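Local coordinates for lipase-esterase related protein (Clostridium acetobutylicum, PDB 3E0X) that probably acts as a hydrolase of the alpha/beta hydrolase fold, although its natural substrate is not established, at residues P190-I194 against E240-F244. Sequence-based numbering, arbitrary orientation.
Sequences PVKAI and EIKNF
With CG trans to the backbone N (chi1 179°) and the rest of the chain extended, Lys192 reaches straight from its strand to the C-terminal end of helix 234-242, while the same trans choice at Phe244 (chi1 175°) sends the ring back toward the strand, so that the two side chains pass in opposite directions. Lys192 CB sits almost exactly over the ring centre of Phe244, 3.5 Å from the centroid, in a CH-pi contact, and Lys192 CD lies 3.8 Å from Phe244 CB. Pro190 meets the outer end of the ring, its carbonyl carbon at the edge near the ring plane and its CB 3.8 Å from Phe244 CZ. In the alpha/beta hydrolase fold the last helix covers one side of the central sheet; here its end rests on strand 191-196, and the Phe244 ring also reaches Lys111 and Val113 of the adjacent strand 109-115. The ammonium of Lys192 is gripped twice by Glu240: NZ forms a salt bridge to OE1 at 2.7 Å, on the anti side of the carboxylate, and donates to the backbone O at 2.8 Å, in the carbonyl plane and on a lone pair. Asn243 ND2 bonds to the same Glu240 OE1 at 3.1 Å from above the carboxylate plane, with an N-H...O angle of 168°, so that this one oxygen accepts from both the lysine and the asparagine. Further along the strand, Ile194 CD1 meets Ile241 CG1 at 4.1 Å and also touches Glu240 CB.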
loop_
_atom_site.group_PDB
_atom_site.type_symbol
_atom_site.label_atom_id
_atom_site.label_comp_id
_atom_site.label_asym_id
_atom_site.label_seq_id
_atom_site.Cartn_x
_atom_site.Cartn_y
_atom_site.Cartn_z
ATOM N N PRO A 190 -3.027 -9.205 -13.961
ATOM C CA PRO A 190 -3.245 -7.755 -14.203
ATOM C C PRO A 190 -2.829 -6.885 -13.011
ATOM O O PRO A 190 -3.041 -7.233 -11.839
ATOM C CB PRO A 190 -4.746 -7.649 -14.477
ATOM C CG PRO A 190 -5.198 -9.109 -14.811
ATOM C CD PRO A 190 -4.285 -9.982 -13.972
ATOM N N VAL A 191 -2.212 -5.751 -13.331
ATOM C CA VAL A 191 -1.767 -4.790 -12.318
ATOM C C VAL A 191 -2.285 -3.424 -12.701
ATOM O O VAL A 191 -2.187 -3.040 -13.870
ATOM C CB VAL A 191 -0.215 -4.718 -12.288
ATOM C CG1 VAL A 191 0.268 -3.591 -11.365
ATOM C CG2 VAL A 191 0.371 -6.036 -11.801
ATOM N N LYS A 192 -2.864 -2.707 -11.736
ATOM C CA LYS A 192 -3.265 -1.317 -12.000
ATOM C C LYS A 192 -2.549 -0.395 -11.034
ATOM O O LYS A 192 -2.500 -0.691 -9.843
ATOM C CB LYS A 192 -4.783 -1.091 -11.850
ATOM C CG LYS A 192 -5.227 0.337 -12.087
ATOM C CD LYS A 192 -6.718 0.422 -12.301
ATOM C CE LYS A 192 -7.091 1.837 -12.683
ATOM N NZ LYS A 192 -8.555 1.956 -12.972
ATOM N N ALA A 193 -1.991 0.700 -11.544
ATOM C CA ALA A 193 -1.373 1.703 -10.687
ATOM C C ALA A 193 -2.313 2.912 -10.655
ATOM O O ALA A 193 -2.863 3.292 -11.704
ATOM C CB ALA A 193 -0.016 2.091 -11.230
ATOM N N ILE A 194 -2.491 3.518 -9.473
ATOM C CA ILE A 194 -3.363 4.696 -9.290
ATOM C C ILE A 194 -2.541 5.695 -8.490
ATOM O O ILE A 194 -1.985 5.331 -7.458
ATOM C CB ILE A 194 -4.636 4.344 -8.477
ATOM C CG1 ILE A 194 -5.477 3.310 -9.220
ATOM C CG2 ILE A 194 -5.473 5.608 -8.236
ATOM C CD1 ILE A 194 -6.569 2.709 -8.332
ATOM N N GLU A 240 -11.981 3.670 -9.358
ATOM C CA GLU A 240 -10.888 3.199 -10.198
ATOM C C GLU A 240 -10.366 1.821 -9.778
ATOM O O GLU A 240 -9.519 1.221 -10.465
ATOM C CB GLU A 240 -9.755 4.220 -10.185
ATOM C CG GLU A 240 -10.148 5.498 -10.890
ATOM C CD GLU A 240 -10.292 5.353 -12.393
ATOM O OE1 GLU A 240 -9.606 4.495 -13.002
ATOM O OE2 GLU A 240 -11.077 6.133 -12.972
ATOM N N ILE A 241 -10.853 1.320 -8.650
ATOM C CA ILE A 241 -10.656 -0.071 -8.264
ATOM C C ILE A 241 -11.796 -0.921 -8.843
ATOM O O ILE A 241 -11.547 -1.976 -9.447
ATOM C CB ILE A 241 -10.536 -0.212 -6.732
ATOM C CG1 ILE A 241 -9.228 0.433 -6.288
ATOM C CG2 ILE A 241 -10.536 -1.679 -6.326
ATOM C CD1 ILE A 241 -9.085 0.625 -4.792
ATOM N N LYS A 242 -13.037 -0.453 -8.687
ATOM C CA LYS A 242 -14.211 -1.146 -9.250
ATOM C C LYS A 242 -14.108 -1.370 -10.749
ATOM O O LYS A 242 -14.572 -2.408 -11.267
ATOM C CB LYS A 242 -15.473 -0.332 -8.998
ATOM C CG LYS A 242 -15.832 -0.221 -7.563
ATOM C CD LYS A 242 -17.000 0.705 -7.456
ATOM C CE LYS A 242 -17.249 1.029 -6.041
ATOM N NZ LYS A 242 -18.516 1.741 -5.926
ATOM N N ASN A 243 -13.566 -0.395 -11.471
ATOM C CA ASN A 243 -13.488 -0.542 -12.932
ATOM C C ASN A 243 -12.408 -1.528 -13.413
ATOM O O ASN A 243 -12.329 -1.820 -14.600
ATOM C CB ASN A 243 -13.425 0.814 -13.652
ATOM C CG ASN A 243 -12.155 1.559 -13.399
ATOM O OD1 ASN A 243 -11.239 1.051 -12.766
ATOM N ND2 ASN A 243 -12.091 2.797 -13.887
ATOM N N PHE A 244 -11.614 -2.035 -12.472
ATOM C CA PHE A 244 -10.501 -2.896 -12.764
ATOM C C PHE A 244 -10.724 -4.329 -12.294
ATOM O O PHE A 244 -10.280 -5.265 -12.974
ATOM C CB PHE A 244 -9.276 -2.327 -12.053
ATOM C CG PHE A 244 -8.037 -3.179 -12.163
ATOM C CD1 PHE A 244 -7.415 -3.665 -11.018
ATOM C CD2 PHE A 244 -7.473 -3.460 -13.401
ATOM C CE1 PHE A 244 -6.240 -4.430 -11.102
ATOM C CE2 PHE A 244 -6.308 -4.219 -13.489
ATOM C CZ PHE A 244 -5.701 -4.705 -12.334
#